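Local coordinates for protein SVS_variant_AS1 (PDB 6TJA) that probably cyclises geranylgeranyl diphosphate to the spirocyclic diterpene spiroviolene, as an engineered ancestral-type class I terpene cyclase, at residues P190-A193 against M194-I197; E202-D205 against R206-H209; L273-F276 against L277-D281; A289-S292 against T293-Q296. All blocks are in the same frame, centred on the assembly; numbering follows the deposited sequence.

In the fold
The four contacts are local turns of one all-helical terpene cyclase, and all are linked. Interactions 2 and 4 lie closest, their centres about 10 Å apart, and pack Glu-207 on Leu-291 and Met-208 on Tyr-294. Interaction 1 bonds to interaction 2 through Glu-196 OE2 and Val-203 N, probably a hydrogen bond at 2.9 Å, and packs Leu-195 beside Tyr-294 of interaction 4. Interaction 3, on helix 258-283, meets interaction 4 where His-280 packs on Leu-295, but its nearest atoms stay about 8 Å from those of interaction 1. Bound PEG, probably from the crystallisation liquor, is found about 3 Å from the side chain of Leu-195 and about 4 Å from that of Thr-293.

Interaction 1: P190-A193 against M194-I197; sequences PTFA and MLEI
Met-194 lays its side chain back over the preceding turn, with CG 3.2 Å from Pro-190 O and CE 3.9 Å from Thr-191 O. The setting is a type I beta turn, Phe-192 to Leu-195, which joins helices 188-192 and 195-199 in the α-helical terpene synthase fold. It is a worked example of how a chain can pass from one short helix to the next with its bonds drawn in to three-residue spacing. Met-194 N donates to Thr-191 O and Leu-195 N to Phe-192 O, the second being the straighter at 165°. Both donors stand well above the plane of the carbonyl they use. The thioether of Met-194 is bent at its last torsion (chi3 -71°), which turns CE back toward Thr-191 CA. Around it lie Val-80 and the engineered Phe-79 of helix 70-91, Phe-137 and Phe-149, so the thioether is packed among apolar side chains. On the other flank, Phe-192 and Leu-195 run side by side and point the same way; Leu-195 CD1 sits at the edge of the phenyl ring, in its plane, 4.0 Å from Phe-192 CD1. The hydroxyl of Thr-191 is bonded to Gly-187 O, one turn back. Phe-192 O takes a second proton, from a water 3.0 Å away, and the same water accepts the N-H of Glu-196 at 3.2 Å.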
ATOM      1  N   PRO A 190       3.313  -2.053  -9.540  1.00 24.82           N
ATOM      2  CA  PRO A 190       2.268  -1.437 -10.352  1.00 23.42           C
ATOM      3  C   PRO A 190       2.392  -1.756 -11.849  1.00 23.80           C
ATOM      4  O   PRO A 190       1.381  -1.743 -12.492  1.00 25.85           O
ATOM      5  CB  PRO A 190       2.462   0.044 -10.010  1.00 22.36           C
ATOM      6  CG  PRO A 190       3.935   0.164  -9.765  1.00 23.63           C
ATOM      7  CD  PRO A 190       4.218  -1.059  -8.946  1.00 24.56           C
ATOM      8  N   THR A 191       3.595  -2.042 -12.366  1.00 23.20           N
ATOM      9  CA  THR A 191       3.791  -2.494 -13.768  1.00 25.28           C
ATOM     10  C   THR A 191       3.049  -3.828 -14.006  1.00 26.32           C
ATOM     11  O   THR A 191       2.238  -3.934 -14.971  1.00 27.17           O
ATOM     12  CB  THR A 191       5.276  -2.593 -14.149  1.00 23.99           C
ATOM     13  OG1 THR A 191       5.861  -1.317 -13.959  1.00 23.97           O
ATOM     14  CG2 THR A 191       5.503  -2.991 -15.590  1.00 24.59           C
ATOM     15  N   PHE A 192       3.307  -4.819 -13.161  1.00 25.96           N
ATOM     16  CA  PHE A 192       2.758  -6.186 -13.279  1.00 26.25           C
ATOM     17  C   PHE A 192       1.260  -6.168 -12.941  1.00 26.82           C
ATOM     18  O   PHE A 192       0.476  -6.959 -13.541  1.00 24.15           O
ATOM     19  CB  PHE A 192       3.645  -7.139 -12.473  1.00 27.84           C
ATOM     20  CG  PHE A 192       4.901  -7.535 -13.211  1.00 26.37           C
ATOM     21  CD1 PHE A 192       4.842  -8.388 -14.297  1.00 28.98           C
ATOM     22  CD2 PHE A 192       6.129  -7.008 -12.884  1.00 30.87           C
ATOM     23  CE1 PHE A 192       5.983  -8.762 -14.991  1.00 27.69           C
ATOM     24  CE2 PHE A 192       7.275  -7.374 -13.580  1.00 31.42           C
ATOM     25  CZ  PHE A 192       7.201  -8.260 -14.625  1.00 29.41           C
ATOM     26  N   ALA A 193       0.838  -5.262 -12.060  1.00 25.96           N
ATOM     27  CA  ALA A 193      -0.577  -5.167 -11.620  1.00 28.34           C
ATOM     28  C   ALA A 193      -1.427  -4.574 -12.754  1.00 27.45           C
ATOM     29  O   ALA A 193      -2.630  -4.579 -12.593  1.00 29.86           O
ATOM     30  CB  ALA A 193      -0.716  -4.328 -10.352  1.00 27.83           C
ATOM     31  N   MET A 194      -0.831  -4.041 -13.827  1.00 26.50           N
ATOM     32  CA  MET A 194      -1.584  -3.561 -15.021  1.00 26.70           C
ATOM     33  C   MET A 194      -1.827  -4.680 -16.051  1.00 25.91           C
ATOM     34  O   MET A 194      -2.549  -4.406 -17.008  1.00 28.18           O
ATOM     35  CB  MET A 194      -0.838  -2.441 -15.735  1.00 27.39           C
ATOM     36  CG  MET A 194      -0.652  -1.215 -14.901  1.00 27.56           C
ATOM     37  SD  MET A 194      -0.118   0.088 -15.974  1.00 26.23           S
ATOM     38  CE  MET A 194       1.554  -0.390 -16.392  1.00 24.36           C
ATOM     39  N   LEU A 195      -1.303  -5.881 -15.892  1.00 25.73           N
ATOM     40  CA  LEU A 195      -1.530  -6.965 -16.840  1.00 24.15           C
ATOM     41  C   LEU A 195      -3.006  -7.279 -17.056  1.00 27.57           C
ATOM     42  O   LEU A 195      -3.462  -7.329 -18.138  1.00 28.60           O
ATOM     43  CB  LEU A 195      -0.771  -8.223 -16.455  1.00 22.33           C
ATOM     44  CG  LEU A 195       0.729  -8.336 -16.667  1.00 21.88           C
ATOM     45  CD1 LEU A 195       1.398  -9.493 -15.960  1.00 20.10           C
ATOM     46  CD2 LEU A 195       1.128  -8.295 -18.123  1.00 23.45           C
ATOM     47  N   GLU A 196      -3.717  -7.451 -15.969  1.00 29.65           N
ATOM     48  CA  GLU A 196      -5.118  -7.732 -15.914  1.00 32.79           C
ATOM     49  C   GLU A 196      -5.946  -6.675 -16.595  1.00 30.68           C
ATOM     50  O   GLU A 196      -6.925  -6.950 -17.204  1.00 31.49           O
ATOM     51  CB  GLU A 196      -5.496  -7.674 -14.458  1.00 38.19           C
ATOM     52  CG  GLU A 196      -5.837  -8.965 -13.854  1.00 39.15           C
ATOM     53  CD  GLU A 196      -6.615  -8.776 -12.615  1.00 38.59           C
ATOM     54  OE1 GLU A 196      -6.066  -8.365 -11.620  1.00 35.76           O
ATOM     55  OE2 GLU A 196      -7.783  -9.069 -12.647  1.00 38.10           O
ATOM     56  N   ILE A 197      -5.539  -5.446 -16.394  1.00 28.83           N
ATOM     57  CA  ILE A 197      -6.205  -4.232 -16.942  1.00 28.81           C
ATOM     58  C   ILE A 197      -5.992  -4.210 -18.462  1.00 28.42           C
ATOM     59  O   ILE A 197      -6.949  -3.918 -19.185  1.00 27.82           O
ATOM     60  CB  ILE A 197      -5.712  -2.969 -16.207  1.00 28.82           C
ATOM     61  CG1 ILE A 197      -6.091  -3.030 -14.718  1.00 29.98           C
ATOM     62  CG2 ILE A 197      -6.251  -1.718 -16.868  1.00 25.63           C
ATOM     63  CD1 ILE A 197      -5.590  -1.880 -13.904  1.00 31.04           C
TER
HETATM   64  O   HOH W   1      -2.334  -7.744 -13.098  1.00 28.41           O
HETATM   65  O   HOH W   2      -3.710  -6.735 -11.074  1.00 22.15           O

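Interaction 2: E202-D205 against R206-H209; sequences EVPD and REMH
Asp-205 and His-209 lie side by side, the carboxylate and imidazole planes 67° apart, with OD1 of Asp-205 3.5 Å from NE2 of His-209. A water in the plane of the imidazole, at its edge, joins the two: it donates to Asp-205 OD1 and is 2.6 Å from His-209 NE2. The backbone that carries them starts a helix with Pro-204 at the N-cap. Pro-204 O is gripped twice, by Met-208 N and by Glu-207 N, both at 2.9 Å, and His-209 N bonds to Asp-205 O. Val-203 CG1 packs 3.9 Å from Met-208 CB, the two side chains crossing at about a right angle. On the flank of the turn, the proline ring touches Glu-207 OE2 through CD at 3.5 Å. Further out, Arg-148 forms a salt bridge with Asp-205 OD1, while Asp-205 of the second subunit brings a like charge close. An asparagine in place of Asp-205 would probably cost Arg-148 a carboxylate partner, leaving it Glu-196, and weaken the tie to helix 143-169. The short helix 205-208 thus sits between helix 143-169 and helix 289-309, whose Leu-291 and Tyr-294 receive Glu-207 and Met-208.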
ATOM      1  N   GLU A 202      -9.994 -10.769 -15.716  1.00 37.44           N
ATOM      2  CA  GLU A 202     -10.079 -10.577 -14.230  1.00 38.19           C
ATOM      3  C   GLU A 202      -9.729 -11.867 -13.452  1.00 33.89           C
ATOM      4  O   GLU A 202     -10.534 -12.834 -13.454  1.00 37.65           O
ATOM      5  CB  GLU A 202     -11.442 -10.063 -13.766  1.00 40.81           C
ATOM      6  CG  GLU A 202     -11.391  -9.593 -12.298  1.00 50.10           C
ATOM      7  CD  GLU A 202     -12.679  -9.128 -11.612  1.00 57.28           C
ATOM      8  OE1 GLU A 202     -13.812  -9.477 -12.104  1.00 60.46           O
ATOM      9  OE2 GLU A 202     -12.561  -8.409 -10.583  1.00 45.85           O
ATOM     10  N   VAL A 203      -8.612 -11.877 -12.714  1.00 29.45           N
ATOM     11  CA  VAL A 203      -8.201 -13.065 -11.899  1.00 28.75           C
ATOM     12  C   VAL A 203      -8.997 -13.044 -10.596  1.00 28.05           C
ATOM     13  O   VAL A 203      -8.949 -12.051  -9.881  1.00 27.22           O
ATOM     14  CB  VAL A 203      -6.690 -13.063 -11.624  1.00 29.76           C
ATOM     15  CG1 VAL A 203      -6.215 -14.324 -10.920  1.00 29.28           C
ATOM     16  CG2 VAL A 203      -5.906 -12.801 -12.890  1.00 31.44           C
ATOM     17  N   PRO A 204      -9.696 -14.106 -10.258  1.00 27.45           N
ATOM     18  CA  PRO A 204     -10.431 -14.119  -9.002  1.00 29.28           C
ATOM     19  C   PRO A 204      -9.519 -13.995  -7.782  1.00 27.30           C
ATOM     20  O   PRO A 204      -8.443 -14.485  -7.803  1.00 31.75           O
ATOM     21  CB  PRO A 204     -11.126 -15.462  -9.026  1.00 29.60           C
ATOM     22  CG  PRO A 204     -11.098 -15.892 -10.411  1.00 31.14           C
ATOM     23  CD  PRO A 204      -9.884 -15.330 -11.013  1.00 31.72           C
ATOM     24  N   ASP A 205      -9.967 -13.313  -6.751  1.00 30.28           N
ATOM     25  CA  ASP A 205      -9.209 -13.122  -5.505  1.00 32.80           C
ATOM     26  C   ASP A 205      -8.536 -14.403  -4.987  1.00 34.77           C
ATOM     27  O   ASP A 205      -7.399 -14.399  -4.677  1.00 37.39           O
ATOM     28  CB  ASP A 205     -10.110 -12.583  -4.393  1.00 33.54           C
ATOM     29  CG  ASP A 205     -10.045 -11.059  -4.198  1.00 43.00           C
ATOM     30  OD1 ASP A 205      -9.623 -10.288  -5.049  1.00 47.89           O
ATOM     31  OD2 ASP A 205     -10.502 -10.583  -3.166  1.00 47.21           O
ATOM     32  N   ARG A 206      -9.280 -15.483  -4.909  1.00 34.58           N
ATOM     33  CA  ARG A 206      -8.792 -16.733  -4.423  1.00 40.41           C
ATOM     34  C   ARG A 206      -7.623 -17.283  -5.214  1.00 33.07           C
ATOM     35  O   ARG A 206      -6.831 -17.992  -4.703  1.00 31.68           O
ATOM     36  CB  ARG A 206      -9.940 -17.744  -4.248  1.00 46.80           C
ATOM     37  CG  ARG A 206     -10.123 -18.724  -5.371  1.00 59.19           C
ATOM     38  CD  ARG A 206     -11.566 -19.025  -5.729  1.00 71.82           C
ATOM     39  NE  ARG A 206     -11.771 -18.921  -7.173  1.00 85.91           N
ATOM     40  CZ  ARG A 206     -11.287 -19.776  -8.068  1.00 92.03           C
ATOM     41  NH1 ARG A 206     -10.594 -20.832  -7.683  1.00 91.66           N
ATOM     42  NH2 ARG A 206     -11.497 -19.573  -9.351  1.00 91.02           N
ATOM     43  N   GLU A 207      -7.507 -16.895  -6.453  1.00 32.71           N
ATOM     44  CA  GLU A 207      -6.377 -17.329  -7.308  1.00 32.87           C
ATOM     45  C   GLU A 207      -5.292 -16.268  -7.200  1.00 28.49           C
ATOM     46  O   GLU A 207      -4.142 -16.628  -7.052  1.00 29.35           O
ATOM     47  CB  GLU A 207      -6.813 -17.571  -8.753  1.00 35.07           C
ATOM     48  CG  GLU A 207      -7.496 -18.915  -8.981  1.00 41.83           C
ATOM     49  CD  GLU A 207      -7.664 -19.281 -10.456  1.00 47.47           C
ATOM     50  OE1 GLU A 207      -7.057 -20.318 -10.939  1.00 39.30           O
ATOM     51  OE2 GLU A 207      -8.398 -18.523 -11.130  1.00 50.27           O
ATOM     52  N   MET A 208      -5.646 -15.014  -7.296  1.00 30.42           N
ATOM     53  CA  MET A 208      -4.671 -13.963  -7.242  1.00 31.54           C
ATOM     54  C   MET A 208      -3.892 -13.906  -5.954  1.00 29.49           C
ATOM     55  O   MET A 208      -2.732 -13.693  -5.995  1.00 26.19           O
ATOM     56  CB  MET A 208      -5.294 -12.603  -7.512  1.00 32.18           C
ATOM     57  CG  MET A 208      -4.289 -11.486  -7.731  1.00 35.15           C
ATOM     58  SD  MET A 208      -2.963 -11.727  -8.915  1.00 38.62           S
ATOM     59  CE  MET A 208      -3.429 -10.641 -10.214  1.00 36.41           C
ATOM     60  N   HIS A 209      -4.559 -14.127  -4.834  1.00 28.43           N
ATOM     61  CA  HIS A 209      -3.936 -14.043  -3.526  1.00 28.71           C
ATOM     62  C   HIS A 209      -3.254 -15.279  -2.944  1.00 25.92           C
ATOM     63  O   HIS A 209      -2.744 -15.226  -1.892  1.00 25.21           O
ATOM     64  CB  HIS A 209      -4.846 -13.322  -2.546  1.00 29.13           C
ATOM     65  CG  HIS A 209      -5.287 -11.987  -3.031  1.00 28.84           C
ATOM     66  ND1 HIS A 209      -4.408 -11.027  -3.457  1.00 31.38           N
ATOM     67  CD2 HIS A 209      -6.514 -11.459  -3.184  1.00 28.69           C
ATOM     68  CE1 HIS A 209      -5.072  -9.960  -3.827  1.00 30.59           C
ATOM     69  NE2 HIS A 209      -6.353 -10.201  -3.679  1.00 27.25           N
TER
HETATM   70  O   HOH W   3      -8.029  -8.402  -4.643  1.00 32.10           O

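Interaction 3: L273-F276 against L277-D281; sequences LLRF and LELHD
Leu-279 N donates to Arg-275 O at 2.8 Å, almost perfectly straight, one rung in the ladder of i to i+4 bonds along helix 258-283. On the same face, the Arg-275 side chain reaches forward along the helix. Its bend at chi2 (55°) carries the guanidinium to Glu-278, where NH1 donates to OE1 at 2.9 Å in an i to i+3 salt bridge. The two flat groups stand 82° apart, and the donor meets OE1 from above the carboxylate plane, a bent bond at 143°. Leu-279 CB lies 4.1 Å over the centre of the guanidinium, covering one of its faces. NH2 pairs with Asp-356, and NE bonds to Trp-353 O. Replacing Arg-275 with a methionine would probably leave Glu-278 and Asp-356 without their common cation and the C-terminal segment less firmly held. Phe-276, away from this charged cluster, sets CD1 4.1 Å from Leu-277 CD2 and packs on helices 211-231 and 289-309. With its three nitrogens shared between a helix neighbour and the chain's C-terminal region, the buried guanidinium is likely to stay charged, pinning that region to the helix.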
ATOM      1  N   LEU A 273      15.387 -16.618 -10.968  1.00 28.65           N
ATOM      2  CA  LEU A 273      14.634 -16.976 -12.201  1.00 28.66           C
ATOM      3  C   LEU A 273      14.389 -18.491 -12.252  1.00 29.21           C
ATOM      4  O   LEU A 273      13.290 -18.874 -12.589  1.00 26.04           O
ATOM      5  CB  LEU A 273      15.372 -16.495 -13.446  1.00 29.53           C
ATOM      6  CG  LEU A 273      14.614 -16.739 -14.745  1.00 27.24           C
ATOM      7  CD1 LEU A 273      13.188 -16.206 -14.655  1.00 28.94           C
ATOM      8  CD2 LEU A 273      15.354 -16.090 -15.884  1.00 29.26           C
ATOM      9  N   LEU A 274      15.353 -19.316 -11.863  1.00 32.39           N
ATOM     10  CA  LEU A 274      15.174 -20.796 -11.786  1.00 34.98           C
ATOM     11  C   LEU A 274      14.058 -21.172 -10.799  1.00 31.35           C
ATOM     12  O   LEU A 274      13.250 -22.062 -11.116  1.00 29.80           O
ATOM     13  CB  LEU A 274      16.493 -21.448 -11.367  1.00 40.73           C
ATOM     14  CG  LEU A 274      17.143 -22.339 -12.424  1.00 51.51           C
ATOM     15  CD1 LEU A 274      17.195 -21.673 -13.794  1.00 51.07           C
ATOM     16  CD2 LEU A 274      18.540 -22.718 -11.977  1.00 58.25           C
ATOM     17  N   ARG A 275      14.017 -20.555  -9.624  1.00 25.80           N
ATOM     18  CA  ARG A 275      12.918 -20.849  -8.695  1.00 27.38           C
ATOM     19  C   ARG A 275      11.600 -20.378  -9.337  1.00 24.99           C
ATOM     20  O   ARG A 275      10.637 -21.119  -9.267  1.00 24.27           O
ATOM     21  CB  ARG A 275      13.185 -20.251  -7.320  1.00 26.67           C
ATOM     22  CG  ARG A 275      12.029 -20.473  -6.362  1.00 26.67           C
ATOM     23  CD  ARG A 275      11.624 -21.921  -6.204  1.00 25.82           C
ATOM     24  NE  ARG A 275      10.494 -22.004  -5.295  1.00 26.96           N
ATOM     25  CZ  ARG A 275       9.636 -23.012  -5.240  1.00 27.59           C
ATOM     26  NH1 ARG A 275       9.764 -24.057  -6.029  1.00 31.75           N
ATOM     27  NH2 ARG A 275       8.628 -22.964  -4.406  1.00 28.84           N
ATOM     28  N   PHE A 276      11.585 -19.255 -10.011  1.00 24.99           N
ATOM     29  CA  PHE A 276      10.379 -18.807 -10.663  1.00 25.98           C
ATOM     30  C   PHE A 276       9.896 -19.831 -11.708  1.00 25.78           C
ATOM     31  O   PHE A 276       8.767 -20.134 -11.754  1.00 25.28           O
ATOM     32  CB  PHE A 276      10.549 -17.416 -11.267  1.00 25.95           C
ATOM     33  CG  PHE A 276       9.482 -17.046 -12.247  1.00 24.49           C
ATOM     34  CD1 PHE A 276       9.526 -17.505 -13.519  1.00 23.39           C
ATOM     35  CD2 PHE A 276       8.448 -16.226 -11.884  1.00 22.60           C
ATOM     36  CE1 PHE A 276       8.547 -17.213 -14.395  1.00 21.66           C
ATOM     37  CE2 PHE A 276       7.476 -15.906 -12.765  1.00 22.54           C
ATOM     38  CZ  PHE A 276       7.527 -16.409 -14.027  1.00 22.23           C
ATOM     39  N   LEU A 277      10.789 -20.361 -12.513  1.00 26.10           N
ATOM     40  CA  LEU A 277      10.434 -21.331 -13.511  1.00 29.95           C
ATOM     41  C   LEU A 277       9.922 -22.614 -12.883  1.00 30.40           C
ATOM     42  O   LEU A 277       8.977 -23.190 -13.350  1.00 26.48           O
ATOM     43  CB  LEU A 277      11.596 -21.611 -14.448  1.00 29.36           C
ATOM     44  CG  LEU A 277      12.101 -20.439 -15.250  1.00 30.76           C
ATOM     45  CD1 LEU A 277      13.457 -20.716 -15.795  1.00 30.33           C
ATOM     46  CD2 LEU A 277      11.148 -19.992 -16.312  1.00 30.06           C
ATOM     47  N   GLU A 278      10.581 -23.033 -11.824  1.00 28.73           N
ATOM     48  CA  GLU A 278      10.190 -24.215 -11.111  1.00 30.99           C
ATOM     49  C   GLU A 278       8.801 -24.045 -10.504  1.00 28.13           C
ATOM     50  O   GLU A 278       7.954 -24.840 -10.755  1.00 28.47           O
ATOM     51  CB  GLU A 278      11.257 -24.644 -10.108  1.00 35.77           C
ATOM     52  CG  GLU A 278      10.815 -25.705  -9.142  1.00 42.21           C
ATOM     53  CD  GLU A 278      11.841 -26.049  -8.076  1.00 49.13           C
ATOM     54  OE1 GLU A 278      12.182 -25.227  -7.231  1.00 49.35           O
ATOM     55  OE2 GLU A 278      12.307 -27.174  -8.062  1.00 55.87           O
ATOM     56  N   LEU A 279       8.555 -22.976  -9.767  1.00 28.20           N
ATOM     57  CA  LEU A 279       7.197 -22.771  -9.174  1.00 26.64           C
ATOM     58  C   LEU A 279       6.152 -22.607 -10.291  1.00 27.47           C
ATOM     59  O   LEU A 279       5.011 -23.067 -10.147  1.00 29.69           O
ATOM     60  CB  LEU A 279       7.243 -21.557  -8.253  1.00 24.94           C
ATOM     61  CG  LEU A 279       5.945 -21.267  -7.503  1.00 24.15           C
ATOM     62  CD1 LEU A 279       5.384 -22.513  -6.830  1.00 24.50           C
ATOM     63  CD2 LEU A 279       6.167 -20.190  -6.477  1.00 22.97           C
ATOM     64  N   HIS A 280       6.511 -21.951 -11.385  1.00 29.13           N
ATOM     65  CA  HIS A 280       5.567 -21.687 -12.497  1.00 31.60           C
ATOM     66  C   HIS A 280       5.068 -23.035 -13.032  1.00 30.10           C
ATOM     67  O   HIS A 280       3.853 -23.189 -13.228  1.00 27.12           O
ATOM     68  CB  HIS A 280       6.207 -20.814 -13.590  1.00 33.36           C
ATOM     69  CG  HIS A 280       5.343 -20.733 -14.802  1.00 32.92           C
ATOM     70  ND1 HIS A 280       5.324 -21.730 -15.757  1.00 33.08           N
ATOM     71  CD2 HIS A 280       4.389 -19.843 -15.152  1.00 32.99           C
ATOM     72  CE1 HIS A 280       4.438 -21.412 -16.684  1.00 34.22           C
ATOM     73  NE2 HIS A 280       3.828 -20.275 -16.317  1.00 30.81           N
ATOM     74  N   ASP A 281       5.974 -23.991 -13.214  1.00 31.02           N
ATOM     75  CA  ASP A 281       5.673 -25.313 -13.826  1.00 34.07           C
ATOM     76  C   ASP A 281       4.760 -26.114 -12.891  1.00 35.59           C
ATOM     77  O   ASP A 281       3.972 -26.904 -13.398  1.00 37.90           O
ATOM     78  CB  ASP A 281       6.973 -26.011 -14.253  1.00 36.34           C
ATOM     79  CG  ASP A 281       7.544 -25.473 -15.563  1.00 36.86           C
ATOM     80  OD1 ASP A 281       6.965 -24.514 -16.115  1.00 38.69           O
ATOM     81  OD2 ASP A 281       8.572 -26.003 -16.028  1.00 44.26           O
TER

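Interaction 4: A289-S292 against T293-Q296; sequences AELS and TYLQ
Thr-293 turns OG1 to the side of its own backbone nitrogen (chi1 -62°), and Leu-291 sends CG the other way round, opposite its nitrogen (chi1 172°). The first torsion brings the hydroxyl to Ala-289 O, four residues back, to which it donates at 2.9 Å. Thr-293 N donates to the same oxygen at 3.1 Å, so that one carbonyl is gripped by two groups of one residue, reaching it from opposite faces of its plane. The second torsion points the leucine forward, where Leu-291 CD1 comes within 4.1 Å of Leu-295 CD2 and 4.2 Å of Tyr-294 CD2. Leu-295 in turn bends over the backbone, its CG only 3.1 Å from Leu-291 O, a close approach for a carbon. This is the opening of helix 289-309 in the terpene cyclase bundle. The regular i to i+4 ladder runs on through Tyr-294 N to Glu-290 O, Leu-295 N to Leu-291 O at 2.8 Å, and Gln-296 N to Ser-292 O. Ser-292 behaves much as the threonine does, its hydroxyl bonding to Gly-288 O just before the helix. Inward, Leu-295 packs on Leu-216 of helix 211-231, and Tyr-294 leads away from the turn to bond through OH with Thr-217 of that same helix. Leu-291 rests on Val-213 of helix 211-231 and Tyr-294 on Val-203, while Thr-293 touches Thr-199 of helix 195-199.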
ATOM      1  N   ALA A 289      -8.224 -20.076 -16.678  1.00 31.59           N
ATOM      2  CA  ALA A 289      -7.921 -19.331 -17.924  1.00 34.08           C
ATOM      3  C   ALA A 289      -7.360 -17.927 -17.601  1.00 31.91           C
ATOM      4  O   ALA A 289      -6.396 -17.482 -18.257  1.00 30.84           O
ATOM      5  CB  ALA A 289      -9.179 -19.262 -18.781  1.00 28.63           C
ATOM      6  N   GLU A 290      -7.968 -17.222 -16.655  1.00 33.48           N
ATOM      7  CA  GLU A 290      -7.551 -15.850 -16.264  1.00 32.73           C
ATOM      8  C   GLU A 290      -6.187 -15.909 -15.566  1.00 30.93           C
ATOM      9  O   GLU A 290      -5.313 -15.092 -15.928  1.00 28.21           O
ATOM     10  CB  GLU A 290      -8.631 -15.199 -15.409  1.00 38.20           C
ATOM     11  CG  GLU A 290      -9.962 -15.028 -16.141  1.00 39.45           C
ATOM     12  CD  GLU A 290     -10.968 -16.152 -15.957  1.00 44.88           C
ATOM     13  OE1 GLU A 290     -10.668 -17.117 -15.205  1.00 40.18           O
ATOM     14  OE2 GLU A 290     -12.054 -16.065 -16.571  1.00 52.15           O
ATOM     15  N   LEU A 291      -5.968 -16.865 -14.658  1.00 30.81           N
ATOM     16  CA  LEU A 291      -4.679 -16.959 -13.907  1.00 29.40           C
ATOM     17  C   LEU A 291      -3.599 -17.372 -14.898  1.00 30.36           C
ATOM     18  O   LEU A 291      -2.488 -16.830 -14.802  1.00 30.40           O
ATOM     19  CB  LEU A 291      -4.773 -17.947 -12.745  1.00 28.39           C
ATOM     20  CG  LEU A 291      -3.469 -18.274 -12.001  1.00 30.40           C
ATOM     21  CD1 LEU A 291      -2.846 -17.049 -11.349  1.00 30.37           C
ATOM     22  CD2 LEU A 291      -3.717 -19.348 -10.948  1.00 28.00           C
ATOM     23  N   SER A 292      -3.935 -18.257 -15.843  1.00 26.40           N
ATOM     24  CA  SER A 292      -3.004 -18.701 -16.905  1.00 29.86           C
ATOM     25  C   SER A 292      -2.520 -17.492 -17.699  1.00 27.28           C
ATOM     26  O   SER A 292      -1.328 -17.383 -17.889  1.00 29.62           O
ATOM     27  CB  SER A 292      -3.624 -19.740 -17.811  1.00 31.39           C
ATOM     28  OG  SER A 292      -3.939 -20.892 -17.054  1.00 32.53           O
ATOM     29  N   THR A 293      -3.436 -16.628 -18.122  1.00 28.98           N
ATOM     30  CA  THR A 293      -3.135 -15.398 -18.890  1.00 28.72           C
ATOM     31  C   THR A 293      -2.180 -14.507 -18.078  1.00 27.09           C
ATOM     32  O   THR A 293      -1.163 -14.047 -18.636  1.00 26.76           O
ATOM     33  CB  THR A 293      -4.454 -14.716 -19.242  1.00 30.25           C
ATOM     34  OG1 THR A 293      -5.173 -15.628 -20.071  1.00 32.34           O
ATOM     35  CG2 THR A 293      -4.241 -13.403 -19.945  1.00 32.03           C
ATOM     36  N   TYR A 294      -2.539 -14.217 -16.829  1.00 25.71           N
ATOM     37  CA  TYR A 294      -1.712 -13.456 -15.854  1.00 27.12           C
ATOM     38  C   TYR A 294      -0.301 -14.071 -15.822  1.00 25.66           C
ATOM     39  O   TYR A 294       0.655 -13.337 -16.086  1.00 21.85           O
ATOM     40  CB  TYR A 294      -2.367 -13.440 -14.465  1.00 27.52           C
ATOM     41  CG  TYR A 294      -1.535 -12.737 -13.424  1.00 26.82           C
ATOM     42  CD1 TYR A 294      -1.312 -11.376 -13.499  1.00 29.17           C
ATOM     43  CD2 TYR A 294      -0.929 -13.437 -12.402  1.00 26.73           C
ATOM     44  CE1 TYR A 294      -0.515 -10.726 -12.573  1.00 29.44           C
ATOM     45  CE2 TYR A 294      -0.169 -12.800 -11.441  1.00 25.19           C
ATOM     46  CZ  TYR A 294       0.060 -11.444 -11.538  1.00 27.97           C
ATOM     47  OH  TYR A 294       0.836 -10.814 -10.608  1.00 27.47           O
ATOM     48  N   LEU A 295      -0.199 -15.371 -15.554  1.00 26.26           N
ATOM     49  CA  LEU A 295       1.087 -16.060 -15.511  1.00 28.22           C
ATOM     50  C   LEU A 295       1.898 -15.816 -16.782  1.00 28.49           C
ATOM     51  O   LEU A 295       3.086 -15.500 -16.713  1.00 28.58           O
ATOM     52  CB  LEU A 295       0.883 -17.560 -15.299  1.00 29.03           C
ATOM     53  CG  LEU A 295       0.298 -17.985 -13.951  1.00 30.32           C
ATOM     54  CD1 LEU A 295       0.432 -19.488 -13.758  1.00 32.16           C
ATOM     55  CD2 LEU A 295       0.968 -17.233 -12.812  1.00 32.35           C
ATOM     56  N   GLN A 296       1.254 -15.979 -17.936  1.00 29.58           N
ATOM     57  CA  GLN A 296       1.911 -15.761 -19.223  1.00 32.98           C
ATOM     58  C   GLN A 296       2.485 -14.353 -19.238  1.00 28.90           C
ATOM     59  O   GLN A 296       3.600 -14.121 -19.705  1.00 24.81           O
ATOM     60  CB  GLN A 296       0.915 -15.936 -20.369  1.00 37.25           C
ATOM     61  CG  GLN A 296       1.220 -17.108 -21.287  1.00 47.26           C
ATOM     62  CD  GLN A 296       0.052 -17.459 -22.189  1.00 55.96           C
ATOM     63  OE1 GLN A 296      -0.862 -18.178 -21.788  1.00 52.61           O
ATOM     64  NE2 GLN A 296       0.080 -16.951 -23.415  1.00 49.83           N
TER